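Local coordinates for 190aa long hypothetical protein (Pyrococcus horikoshii, PDB 2DDZ), which is of unknown function but forms a hexamer and carries a DUF366 domain, a family grouped with the class II tRNA synthetase-like folds, at residues M4-I9 against D35-F40; D67-L73 against I134-V140; A84-Q88 against S123-V127; V115-L120 against A151-L157. All coordinates share one frame; numbering follows the deposited sequence.

Interactions 1 and 2 are two strand pairings of one mixed sheet, their centres about 12 Å apart and joined where strands 36-45 and 68-75 bond to each other, as between Phe40 O and His70 N (2.8 Å). Interaction 3 lays helix 81-100 against strand 118-128, beside 131-139, and meets interaction 2 through the bond from Ser123 OG to His135 O (2.8 Å). Interaction 4 ties the start of that strand to the loop of residues 151-157, about 25 Å between centres from interaction 1, and touches interaction 2 at Asn139. The guanidine pocket, formed by Arg12, Ile14, Asn29 and Phe30, adjoins interaction 1, Ile9 having its side chain about 6 Å from a bound guanidine.

Interaction 1 of 4, residues M4-I9 against D35-F40; sequences MELLII and DSLVVF
A parallel strand pair belonging to a beta-alpha-beta unit brings Glu5-Ile8 beside Ser36-Phe40, with helix 25-30 lying between the two strands in sequence. The short strand axes approach to 4.7 Å and run only 8° apart. Five backbone hydrogen bonds set out the register by alternating across the pair: Asp35 O accepts from Glu5 N, Glu5 O from Leu37 N, Leu37 O from Leu7 N, Leu7 O from Val39 N, and Val39 O from Ile9 N. The last of these is short, 2.8 Å from Ile9 N to Val39 O, and follows the carbonyl direction closely, with a C=O...N angle of 177°.

Side chains sort onto two faces. Leu6, Ile8, Leu37 and Val39 share one, where Leu6 and Leu37 lie side by side and Leu6 CD1 comes 4.0 Å from Leu37 CG. Helix 161-184 covers this face, Ala169 meeting both Leu6 and Ile8. Met4 joins the cluster from the strand end: its fully extended chain, with CG trans to the backbone N (chi1 178°), carries CE to 3.8 Å from Leu37 CB. On the other face, Leu7 and Val38 turn toward helix 25-30, which packs Phe30 on Leu7 and Ala26 on Val38. Beyond the pair, the carboxylate of Asp35 is bound by Phe76 N and Trp77 NE1. Ile9 sends CD1 obliquely to Val38 CG1 (4.1 Å). Tightest of the apolar contacts is Ile8 with Val39: the two point the same way, and Ile8 CD1 presses to 3.3 Å from Val39 CB.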
loop_
_atom_site.group_PDB
_atom_site.type_symbol
_atom_site.label_atom_id
_atom_site.label_comp_id
_atom_site.label_asym_id
_atom_site.label_seq_id
_atom_site.Cartn_x
_atom_site.Cartn_y
_atom_site.Cartn_z
ATOM N N MET E 4 20.585 9.068 6.144
ATOM C CA MET E 4 20.486 7.686 6.700
ATOM C C MET E 4 21.559 7.459 7.789
ATOM O O MET E 4 22.561 8.172 7.817
ATOM C CB MET E 4 20.698 6.677 5.571
ATOM C CG MET E 4 20.668 5.223 5.986
ATOM S SD MET E 4 20.886 4.096 4.602
ATOM C CE MET E 4 21.021 2.660 5.502
ATOM N N GLU E 5 21.362 6.450 8.644
ATOM C CA GLU E 5 22.289 6.126 9.758
ATOM C C GLU E 5 23.252 4.967 9.494
ATOM O O GLU E 5 22.862 3.952 8.921
ATOM C CB GLU E 5 21.498 5.770 11.018
ATOM C CG GLU E 5 20.902 6.932 11.786
ATOM C CD GLU E 5 21.913 7.632 12.675
ATOM O OE1 GLU E 5 22.637 6.945 13.432
ATOM O OE2 GLU E 5 21.972 8.876 12.625
ATOM N N LEU E 6 24.494 5.118 9.950
ATOM C CA LEU E 6 25.518 4.095 9.772
ATOM C C LEU E 6 26.307 3.841 11.055
ATOM O O LEU E 6 26.674 4.772 11.767
ATOM C CB LEU E 6 26.495 4.497 8.666
ATOM C CG LEU E 6 27.737 3.605 8.513
ATOM C CD1 LEU E 6 27.333 2.178 8.163
ATOM C CD2 LEU E 6 28.626 4.168 7.429
ATOM N N LEU E 7 26.559 2.568 11.342
ATOM C CA LEU E 7 27.312 2.179 12.524
ATOM C C LEU E 7 28.207 0.985 12.230
ATOM O O LEU E 7 27.717 -0.101 11.919
ATOM C CB LEU E 7 26.376 1.818 13.681
ATOM C CG LEU E 7 27.088 1.273 14.935
ATOM C CD1 LEU E 7 28.003 2.363 15.511
ATOM C CD2 LEU E 7 26.065 0.826 15.991
ATOM N N ILE E 8 29.519 1.195 12.321
ATOM C CA ILE E 8 30.485 0.125 12.110
ATOM C C ILE E 8 31.035 -0.219 13.491
ATOM O O ILE E 8 31.648 0.626 14.129
ATOM C CB ILE E 8 31.674 0.570 11.236
ATOM C CG1 ILE E 8 31.196 1.249 9.953
ATOM C CG2 ILE E 8 32.512 -0.640 10.856
ATOM C CD1 ILE E 8 30.386 0.352 9.059
ATOM N N ILE E 9 30.807 -1.444 13.957
ATOM C CA ILE E 9 31.303 -1.862 15.272
ATOM C C ILE E 9 32.743 -2.383 15.123
ATOM O O ILE E 9 32.967 -3.528 14.745
ATOM C CB ILE E 9 30.385 -2.942 15.877
ATOM C CG1 ILE E 9 28.980 -2.356 16.029
ATOM C CG2 ILE E 9 30.921 -3.407 17.238
ATOM C CD1 ILE E 9 27.934 -3.364 16.417
ATOM N N ASP E 35 15.979 4.503 9.346
ATOM C CA ASP E 35 16.755 3.761 8.365
ATOM C C ASP E 35 18.192 3.618 8.836
ATOM O O ASP E 35 18.813 4.602 9.250
ATOM C CB ASP E 35 16.706 4.469 7.007
ATOM C CG ASP E 35 15.317 4.427 6.382
ATOM O OD1 ASP E 35 14.429 3.785 6.989
ATOM O OD2 ASP E 35 15.113 5.019 5.297
ATOM N N SER E 36 18.721 2.393 8.783
ATOM C CA SER E 36 20.093 2.172 9.219
ATOM C C SER E 36 20.828 0.959 8.652
ATOM O O SER E 36 20.234 -0.019 8.183
ATOM C CB SER E 36 20.154 2.097 10.747
ATOM O OG SER E 36 19.558 0.905 11.226
ATOM N N LEU E 37 22.152 1.052 8.719
ATOM C CA LEU E 37 23.042 0.002 8.281
ATOM C C LEU E 37 24.033 -0.175 9.430
ATOM O O LEU E 37 24.665 0.786 9.865
ATOM C CB LEU E 37 23.762 0.411 6.993
ATOM C CG LEU E 37 24.898 -0.516 6.531
ATOM C CD1 LEU E 37 24.394 -1.938 6.269
ATOM C CD2 LEU E 37 25.514 0.069 5.285
ATOM N N VAL E 38 24.122 -1.399 9.941
ATOM C CA VAL E 38 25.030 -1.733 11.032
ATOM C C VAL E 38 26.002 -2.781 10.507
ATOM O O VAL E 38 25.594 -3.845 10.051
ATOM C CB VAL E 38 24.277 -2.326 12.238
ATOM C CG1 VAL E 38 25.268 -2.662 13.357
ATOM C CG2 VAL E 38 23.227 -1.340 12.733
ATOM N N VAL E 39 27.290 -2.475 10.578
ATOM C CA VAL E 39 28.322 -3.380 10.087
ATOM C C VAL E 39 29.186 -3.877 11.221
ATOM O O VAL E 39 29.684 -3.097 12.031
ATOM C CB VAL E 39 29.191 -2.671 9.046
ATOM C CG1 VAL E 39 30.245 -3.610 8.505
ATOM C CG2 VAL E 39 28.295 -2.142 7.923
ATOM N N PHE E 40 29.347 -5.191 11.283
ATOM C CA PHE E 40 30.162 -5.802 12.313
ATOM C C PHE E 40 30.865 -7.050 11.796
ATOM O O PHE E 40 30.695 -7.453 10.640
ATOM C CB PHE E 40 29.312 -6.160 13.531
ATOM C CG PHE E 40 28.106 -7.001 13.211
ATOM C CD1 PHE E 40 27.042 -6.460 12.498
ATOM C CD2 PHE E 40 28.024 -8.326 13.637
ATOM C CE1 PHE E 40 25.887 -7.216 12.239
ATOM C CE2 PHE E 40 26.870 -9.098 13.384
ATOM C CZ PHE E 40 25.805 -8.543 12.674
#

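Interaction 2 of 4, residues D67-L73 against I134-V140; sequences DMVHYIL and IHIGLNV
His70 and His135 meet edge to edge across an antiparallel strand pair, ND1 of His70 lying 3.0 Å from NE2 of His135 in a hydrogen bond that either ring could donate. His135 has CG trans to its backbone N (chi1 172°), which carries NE2 across to His70. Their planes are 38° apart and neither ring covers the other. Each has a further partner: His70 NE2 makes a weak bond to Lys43 O, while Tyr16 stacks on the His135 ring.

The backbone is satisfied by reciprocal bonds at the hydrogen-bonded pairs Val69-Leu138, Tyr71-Ile136 and Leu73-Ile134. Tyr71 N to Ile136 O is the shortest at 2.7 Å, and Leu73 N to Ile134 O is almost straight (N-H...O 179°). Val140 N continues the ladder to Asp67 O (2.9 Å). At the intervening pair His70-Gly137, Gly137 CA lies 3.2 Å from Val69 O, and Met68 SD rests 3.8 Å from Gly137 CA, beside a residue with no side chain.

Tyr71 lays CD1 3.8 Å from Ile136 CB, and its hydroxyl bonds to Ser168. The pair is central in the sheet: strand 36-45 flanks 68-75, strand 118-128 flanks 131-139, and helix 161-184 packs on Tyr71, Leu73 and Leu138.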
loop_
_atom_site.group_PDB
_atom_site.type_symbol
_atom_site.label_atom_id
_atom_site.label_comp_id
_atom_site.label_asym_id
_atom_site.label_seq_id
_atom_site.Cartn_x
_atom_site.Cartn_y
_atom_site.Cartn_z
ATOM N N ASP E 67 34.347 -16.707 10.883
ATOM C CA ASP E 67 34.713 -15.307 10.745
ATOM C C ASP E 67 34.070 -14.698 9.500
ATOM O O ASP E 67 34.437 -15.032 8.369
ATOM C CB ASP E 67 36.232 -15.200 10.673
ATOM C CG ASP E 67 36.722 -13.802 10.915
ATOM O OD1 ASP E 67 36.152 -13.125 11.800
ATOM O OD2 ASP E 67 37.685 -13.388 10.235
ATOM N N MET E 68 33.138 -13.774 9.717
ATOM C CA MET E 68 32.403 -13.151 8.616
ATOM C C MET E 68 32.115 -11.674 8.885
ATOM O O MET E 68 31.987 -11.256 10.041
ATOM C CB MET E 68 31.078 -13.923 8.439
ATOM C CG MET E 68 30.220 -13.641 7.197
ATOM S SD MET E 68 28.669 -14.611 7.177
ATOM C CE MET E 68 29.209 -15.964 6.441
ATOM N N VAL E 69 32.042 -10.884 7.816
ATOM C CA VAL E 69 31.690 -9.466 7.910
ATOM C C VAL E 69 30.168 -9.435 7.660
ATOM O O VAL E 69 29.696 -9.875 6.603
ATOM C CB VAL E 69 32.399 -8.610 6.825
ATOM C CG1 VAL E 69 31.821 -7.200 6.816
ATOM C CG2 VAL E 69 33.897 -8.541 7.103
ATOM N N HIS E 70 29.411 -8.931 8.628
ATOM C CA HIS E 70 27.952 -8.884 8.517
ATOM C C HIS E 70 27.396 -7.497 8.242
ATOM O O HIS E 70 27.895 -6.494 8.773
ATOM C CB HIS E 70 27.312 -9.403 9.813
ATOM C CG HIS E 70 27.694 -10.807 10.163
ATOM N ND1 HIS E 70 27.151 -11.907 9.530
ATOM C CD2 HIS E 70 28.571 -11.293 11.074
ATOM C CE1 HIS E 70 27.677 -13.008 10.037
ATOM N NE2 HIS E 70 28.542 -12.663 10.977
ATOM N N TYR E 71 26.356 -7.439 7.416
ATOM C CA TYR E 71 25.703 -6.165 7.122
ATOM C C TYR E 71 24.236 -6.332 7.438
ATOM O O TYR E 71 23.572 -7.195 6.872
ATOM C CB TYR E 71 25.828 -5.762 5.648
ATOM C CG TYR E 71 27.235 -5.646 5.135
ATOM C CD1 TYR E 71 27.995 -6.786 4.887
ATOM C CD2 TYR E 71 27.809 -4.396 4.877
ATOM C CE1 TYR E 71 29.294 -6.695 4.389
ATOM C CE2 TYR E 71 29.117 -4.291 4.378
ATOM C CZ TYR E 71 29.849 -5.453 4.136
ATOM O OH TYR E 71 31.125 -5.382 3.639
ATOM N N ILE E 72 23.730 -5.517 8.348
ATOM C CA ILE E 72 22.331 -5.589 8.704
ATOM C C ILE E 72 21.685 -4.277 8.360
ATOM O O ILE E 72 22.001 -3.232 8.924
ATOM C CB ILE E 72 22.144 -5.908 10.177
ATOM C CG1 ILE E 72 22.429 -7.390 10.388
ATOM C CG2 ILE E 72 20.723 -5.572 10.623
ATOM C CD1 ILE E 72 22.750 -7.684 11.784
ATOM N N LEU E 73 20.776 -4.353 7.403
ATOM C CA LEU E 73 20.078 -3.196 6.918
ATOM C C LEU E 73 18.597 -3.192 7.280
ATOM O O LEU E 73 17.927 -4.226 7.212
ATOM C CB LEU E 73 20.252 -3.134 5.406
ATOM C CG LEU E 73 19.527 -2.015 4.672
ATOM C CD1 LEU E 73 20.037 -0.672 5.167
ATOM C CD2 LEU E 73 19.756 -2.171 3.182
ATOM N N ILE E 134 17.404 -6.603 5.589
ATOM C CA ILE E 134 18.384 -7.276 4.736
ATOM C C ILE E 134 19.675 -7.681 5.447
ATOM O O ILE E 134 20.215 -6.927 6.247
ATOM C CB ILE E 134 18.826 -6.359 3.554
ATOM C CG1 ILE E 134 17.628 -5.934 2.709
ATOM C CG2 ILE E 134 19.862 -7.069 2.704
ATOM C CD1 ILE E 134 16.552 -6.967 2.640
ATOM N N HIS E 135 20.178 -8.870 5.147
ATOM C CA HIS E 135 21.453 -9.294 5.706
ATOM C C HIS E 135 22.417 -9.678 4.597
ATOM O O HIS E 135 22.034 -10.308 3.620
ATOM C CB HIS E 135 21.329 -10.498 6.652
ATOM C CG HIS E 135 22.659 -11.062 7.072
ATOM N ND1 HIS E 135 23.237 -12.153 6.459
ATOM C CD2 HIS E 135 23.555 -10.637 7.999
ATOM C CE1 HIS E 135 24.429 -12.376 6.987
ATOM N NE2 HIS E 135 24.646 -11.471 7.922
ATOM N N ILE E 136 23.670 -9.272 4.743
ATOM C CA ILE E 136 24.698 -9.647 3.785
ATOM C C ILE E 136 25.851 -10.119 4.643
ATOM O O ILE E 136 26.152 -9.510 5.666
ATOM C CB ILE E 136 25.217 -8.481 2.923
ATOM C CG1 ILE E 136 24.127 -7.961 1.986
ATOM C CG2 ILE E 136 26.429 -8.949 2.125
ATOM C CD1 ILE E 136 23.123 -7.095 2.689
ATOM N N GLY E 137 26.484 -11.209 4.227
ATOM C CA GLY E 137 27.603 -11.744 4.970
ATOM C C GLY E 137 28.718 -12.089 4.010
ATOM O O GLY E 137 28.469 -12.678 2.965
ATOM N N LEU E 138 29.942 -11.698 4.344
ATOM C CA LEU E 138 31.084 -12.002 3.491
ATOM C C LEU E 138 32.088 -12.779 4.323
ATOM O O LEU E 138 32.486 -12.326 5.400
ATOM C CB LEU E 138 31.740 -10.721 2.965
ATOM C CG LEU E 138 30.880 -9.727 2.175
ATOM C CD1 LEU E 138 31.769 -8.586 1.708
ATOM C CD2 LEU E 138 30.219 -10.414 0.971
ATOM N N ASN E 139 32.481 -13.954 3.835
ATOM C CA ASN E 139 33.462 -14.782 4.541
ATOM C C ASN E 139 34.782 -14.016 4.661
ATOM O O ASN E 139 35.253 -13.430 3.683
ATOM C CB ASN E 139 33.761 -16.080 3.775
ATOM C CG ASN E 139 32.557 -16.998 3.641
ATOM O OD1 ASN E 139 31.939 -17.386 4.628
ATOM N ND2 ASN E 139 32.234 -17.366 2.404
ATOM N N VAL E 140 35.356 -14.002 5.862
ATOM C CA VAL E 140 36.660 -13.379 6.067
ATOM C C VAL E 140 37.623 -14.551 5.777
ATOM O O VAL E 140 38.568 -14.423 4.994
ATOM C CB VAL E 140 36.849 -12.899 7.516
ATOM C CG1 VAL E 140 38.283 -12.417 7.721
ATOM C CG2 VAL E 140 35.870 -11.766 7.815
#

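Interaction 3 of 4, residues A84-Q88 against S123-V127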
loop_
_atom_site.group_PDB
_atom_site.type_symbol
_atom_site.label_atom_id
_atom_site.label_comp_id
_atom_site.label_asym_id
_atom_site.label_seq_id
_atom_site.Cartn_x
_atom_site.Cartn_y
_atom_site.Cartn_z
ATOM N N ALA E 84 12.221 -5.338 -1.167
ATOM C CA ALA E 84 13.297 -5.928 -0.385
ATOM C C ALA E 84 14.252 -6.723 -1.287
ATOM O O ALA E 84 15.471 -6.583 -1.194
ATOM C CB ALA E 84 12.714 -6.843 0.703
ATOM N N SER E 85 13.686 -7.554 -2.156
ATOM C CA SER E 85 14.471 -8.380 -3.053
ATOM C C SER E 85 15.269 -7.552 -4.070
ATOM O O SER E 85 16.446 -7.827 -4.316
ATOM C CB SER E 85 13.549 -9.356 -3.784
ATOM O OG SER E 85 14.299 -10.203 -4.626
ATOM N N SER E 86 14.630 -6.541 -4.656
ATOM C CA SER E 86 15.313 -5.700 -5.631
ATOM C C SER E 86 16.501 -5.018 -4.960
ATOM O O SER E 86 17.645 -5.174 -5.378
ATOM C CB SER E 86 14.359 -4.636 -6.193
ATOM O OG SER E 86 13.312 -5.223 -6.946
ATOM N N LEU E 87 16.209 -4.264 -3.910
ATOM C CA LEU E 87 17.220 -3.534 -3.158
ATOM C C LEU E 87 18.383 -4.423 -2.712
ATOM O O LEU E 87 19.544 -4.030 -2.785
ATOM C CB LEU E 87 16.557 -2.876 -1.947
ATOM C CG LEU E 87 17.319 -1.777 -1.222
ATOM C CD1 LEU E 87 17.712 -0.667 -2.192
ATOM C CD2 LEU E 87 16.425 -1.237 -0.126
ATOM N N GLN E 88 18.076 -5.627 -2.249
ATOM C CA GLN E 88 19.121 -6.542 -1.813
ATOM C C GLN E 88 20.095 -6.886 -2.947
ATOM O O GLN E 88 21.306 -6.952 -2.742
ATOM C CB GLN E 88 18.502 -7.837 -1.285
ATOM C CG GLN E 88 19.510 -8.945 -1.062
ATOM C CD GLN E 88 18.916 -10.321 -1.285
ATOM O OE1 GLN E 88 18.173 -10.539 -2.247
ATOM N NE2 GLN E 88 19.252 -11.264 -0.409
ATOM N N SER E 123 23.316 -14.100 1.805
ATOM C CA SER E 123 22.457 -12.937 1.929
ATOM C C SER E 123 21.001 -13.340 1.957
ATOM O O SER E 123 20.637 -14.433 1.533
ATOM C CB SER E 123 22.702 -11.989 0.739
ATOM O OG SER E 123 21.950 -10.789 0.842
ATOM N N ILE E 124 20.169 -12.443 2.462
ATOM C CA ILE E 124 18.753 -12.692 2.510
ATOM C C ILE E 124 18.031 -11.370 2.667
ATOM O O ILE E 124 18.530 -10.451 3.328
ATOM C CB ILE E 124 18.396 -13.682 3.660
ATOM C CG1 ILE E 124 17.161 -14.499 3.249
ATOM C CG2 ILE E 124 18.162 -12.932 4.973
ATOM C CD1 ILE E 124 15.918 -13.665 3.140
ATOM N N ALA E 125 16.874 -11.266 2.021
ATOM C CA ALA E 125 16.056 -10.058 2.082
ATOM C C ALA E 125 14.630 -10.424 2.430
ATOM O O ALA E 125 14.081 -11.364 1.868
ATOM C CB ALA E 125 16.077 -9.342 0.744
ATOM N N THR E 126 14.020 -9.678 3.339
ATOM C CA THR E 126 12.650 -9.967 3.706
ATOM C C THR E 126 11.980 -8.761 4.349
ATOM O O THR E 126 12.499 -7.651 4.295
ATOM C CB THR E 126 12.560 -11.199 4.661
ATOM O OG1 THR E 126 11.183 -11.522 4.885
ATOM C CG2 THR E 126 13.229 -10.910 5.996
ATOM N N VAL E 127 10.810 -8.961 4.932
ATOM C CA VAL E 127 10.114 -7.849 5.554
ATOM C C VAL E 127 9.517 -8.264 6.875
ATOM O O VAL E 127 9.402 -9.463 7.178
ATOM C CB VAL E 127 8.938 -7.311 4.668
ATOM C CG1 VAL E 127 9.432 -6.961 3.273
ATOM C CG2 VAL E 127 7.820 -8.339 4.613
#
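Ser123 OG is held from two directions in the structure: it accepts a hydrogen bond from Gln88 NE2 across this contact, at 3.0 Å, and is bonded to the carbonyl oxygen of His135 on the neighbouring strand. The hydrogen bond from Gln88 is bent, with an N-H...O angle of 141°, and the hydroxyl lies 26° out of the Gln88 amide plane. Two backbone nitrogens, those of Ile124 and Ala125, also lie near Gln88 NE2 but, being donors like it, make no hydrogen bond with it.

The reach of Gln88 follows from its torsions. CG stands trans to the backbone N (chi1 169°), and a bend at chi2 takes the amide along the strand, past Ala125 to Ser123. On the way the side chain passes over the methyl of Ala125, with Gln88 CB 3.5 Å and Gln88 CD 3.6 Å from Ala125 CB. That methyl also sits 3.4 Å from Ala84 O, the carbonyl that accepts the helical bond from Gln88 N, so it fits against one turn of the helix. Ala84 points its own methyl at the strand, placing Ala84 CB 3.7 Å from Thr126 O and 4.2 Å from Val127 CG1.

Helix 81-100 thus packs on strand 118-128 of the mixed sheet, the local axes 7.3 Å apart and roughly antiparallel. A second subunit engages other groups here: its Val179 O bonds to Ser85 OG and its Arg187 O to Thr126 OG1. Chemically, the two alanine methyls are consistent with the close helix-to-strand approach, and the bond from Gln88 to Ser123 probably contributes to the alignment along the strand.

Interaction 4 of 4, residues V115-L120 against A151-L157; sequences VNGRKL and AIGLEEL
Lys119 and Ala151 form a single backbone bridge, CA to CA 4.6 Å, beside which Ile152 N donates to Lys119 O at 3.1 Å, approaching from 53° above the carbonyl plane. Arg118 then reaches across the loop. Its guanidinium grips the Glu156 carboxylate end-on, in a salt bridge with NH1 on OE2 (2.7 Å) and NH2 on OE1 (3.0 Å), the two planes 49° apart. Glu156 OE2 lies in the guanidinium plane, whereas NH1 meets that oxygen from above the carboxylate plane. Arg118 NH2 serves a second acceptor, Ala151 O, at 2.9 Å.

These bonds stand beside a type I' turn, Val115 to Arg118, which makes a beta hairpin of strands 112-115 and 118-128; the 151-157 loop leads from strand 131-139 toward helix 161-184. A bend at chi3 (65°) in Arg118 lays the guanidinium over Ile152, whose CG1 sits 3.8 Å above its plane toward the rim. The other branch of Ile152, CG2, meets Leu120 CB at 3.8 Å. Leu120 CD1 reaches on to Leu154 and Leu157, and Val115 meets Leu157 tip to tip, Val115 CG1 to Leu157 CD2 at 3.8 Å.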
loop_
_atom_site.group_PDB
_atom_site.type_symbol
_atom_site.label_atom_id
_atom_site.label_comp_id
_atom_site.label_asym_id
_atom_site.label_seq_id
_atom_site.Cartn_x
_atom_site.Cartn_y
_atom_site.Cartn_z
ATOM N N VAL E 115 33.829 -15.645 -6.912
ATOM C CA VAL E 115 35.169 -15.305 -7.366
ATOM C C VAL E 115 35.816 -16.625 -7.760
ATOM O O VAL E 115 35.975 -17.522 -6.926
ATOM C CB VAL E 115 36.004 -14.635 -6.249
ATOM C CG1 VAL E 115 37.409 -14.362 -6.756
ATOM C CG2 VAL E 115 35.337 -13.333 -5.801
ATOM N N ASN E 116 36.171 -16.749 -9.035
ATOM C CA ASN E 116 36.780 -17.974 -9.534
ATOM C C ASN E 116 35.918 -19.176 -9.179
ATOM O O ASN E 116 36.401 -20.147 -8.597
ATOM C CB ASN E 116 38.188 -18.164 -8.956
ATOM C CG ASN E 116 39.142 -17.061 -9.374
ATOM O OD1 ASN E 116 39.118 -16.608 -10.521
ATOM N ND2 ASN E 116 40.000 -16.633 -8.451
ATOM N N GLY E 117 34.636 -19.088 -9.519
ATOM C CA GLY E 117 33.701 -20.171 -9.257
ATOM C C GLY E 117 33.430 -20.518 -7.803
ATOM O O GLY E 117 32.704 -21.468 -7.527
ATOM N N ARG E 118 33.991 -19.748 -6.877
ATOM C CA ARG E 118 33.817 -19.997 -5.443
ATOM C C ARG E 118 32.941 -18.923 -4.766
ATOM O O ARG E 118 33.098 -17.722 -5.024
ATOM C CB ARG E 118 35.202 -20.063 -4.798
ATOM C CG ARG E 118 36.088 -21.133 -5.438
ATOM C CD ARG E 118 37.544 -20.988 -5.038
ATOM N NE ARG E 118 37.746 -21.223 -3.611
ATOM C CZ ARG E 118 38.825 -20.829 -2.939
ATOM N NH1 ARG E 118 39.799 -20.185 -3.569
ATOM N NH2 ARG E 118 38.929 -21.075 -1.638
ATOM N N LYS E 119 32.026 -19.355 -3.899
ATOM C CA LYS E 119 31.113 -18.426 -3.228
ATOM C C LYS E 119 31.718 -17.686 -2.044
ATOM O O LYS E 119 32.192 -18.291 -1.084
ATOM C CB LYS E 119 29.837 -19.153 -2.775
ATOM C CG LYS E 119 28.669 -18.209 -2.452
ATOM C CD LYS E 119 27.331 -18.944 -2.333
ATOM C CE LYS E 119 27.311 -19.908 -1.146
ATOM N NZ LYS E 119 27.547 -19.215 0.155
ATOM N N LEU E 120 31.668 -16.360 -2.119
ATOM C CA LEU E 120 32.203 -15.486 -1.082
ATOM C C LEU E 120 31.180 -15.043 -0.042
ATOM O O LEU E 120 31.528 -14.805 1.118
ATOM C CB LEU E 120 32.785 -14.228 -1.741
ATOM C CG LEU E 120 33.205 -13.037 -0.868
ATOM C CD1 LEU E 120 34.495 -13.375 -0.114
ATOM C CD2 LEU E 120 33.424 -11.805 -1.762
ATOM N N ALA E 151 33.910 -22.373 -1.009
ATOM C CA ALA E 151 33.866 -20.996 -0.512
ATOM C C ALA E 151 35.215 -20.297 -0.549
ATOM O O ALA E 151 36.268 -20.936 -0.503
ATOM C CB ALA E 151 33.306 -20.966 0.904
ATOM N N ILE E 152 35.167 -18.972 -0.613
ATOM C CA ILE E 152 36.369 -18.163 -0.654
ATOM C C ILE E 152 36.165 -17.010 0.337
ATOM O O ILE E 152 35.042 -16.530 0.507
ATOM C CB ILE E 152 36.610 -17.662 -2.117
ATOM C CG1 ILE E 152 38.017 -17.089 -2.275
ATOM C CG2 ILE E 152 35.578 -16.613 -2.500
ATOM C CD1 ILE E 152 38.177 -15.757 -1.622
ATOM N N GLY E 153 37.241 -16.602 1.013
ATOM C CA GLY E 153 37.164 -15.524 1.992
ATOM C C GLY E 153 37.915 -14.266 1.574
ATOM O O GLY E 153 38.634 -14.272 0.575
ATOM N N LEU E 154 37.764 -13.185 2.337
ATOM C CA LEU E 154 38.427 -11.928 2.013
ATOM C C LEU E 154 39.944 -12.022 2.162
ATOM O O LEU E 154 40.693 -11.428 1.386
ATOM C CB LEU E 154 37.880 -10.794 2.889
ATOM C CG LEU E 154 36.438 -10.331 2.641
ATOM C CD1 LEU E 154 36.053 -9.341 3.722
ATOM C CD2 LEU E 154 36.313 -9.699 1.260
ATOM N N GLU E 155 40.400 -12.769 3.161
ATOM C CA GLU E 155 41.835 -12.933 3.383
ATOM C C GLU E 155 42.533 -13.511 2.153
ATOM O O GLU E 155 43.474 -12.914 1.641
ATOM C CB GLU E 155 42.070 -13.818 4.611
ATOM C CG GLU E 155 42.011 -13.035 5.918
ATOM C CD GLU E 155 42.061 -13.928 7.128
ATOM O OE1 GLU E 155 42.593 -15.053 6.993
ATOM O OE2 GLU E 155 41.580 -13.501 8.206
ATOM N N GLU E 156 42.060 -14.661 1.674
ATOM C CA GLU E 156 42.646 -15.286 0.492
ATOM C C GLU E 156 42.688 -14.313 -0.697
ATOM O O GLU E 156 43.519 -14.452 -1.590
ATOM C CB GLU E 156 41.851 -16.538 0.103
ATOM C CG GLU E 156 42.455 -17.289 -1.079
ATOM C CD GLU E 156 41.746 -18.594 -1.399
ATOM O OE1 GLU E 156 40.894 -19.037 -0.596
ATOM O OE2 GLU E 156 42.056 -19.181 -2.459
ATOM N N LEU E 157 41.786 -13.336 -0.710
ATOM C CA LEU E 157 41.762 -12.361 -1.797
ATOM C C LEU E 157 42.718 -11.206 -1.488
ATOM O O LEU E 157 42.884 -10.286 -2.293
ATOM C CB LEU E 157 40.344 -11.811 -2.002
ATOM C CG LEU E 157 39.225 -12.776 -2.408
ATOM C CD1 LEU E 157 37.919 -12.003 -2.447
ATOM C CD2 LEU E 157 39.508 -13.419 -3.765
#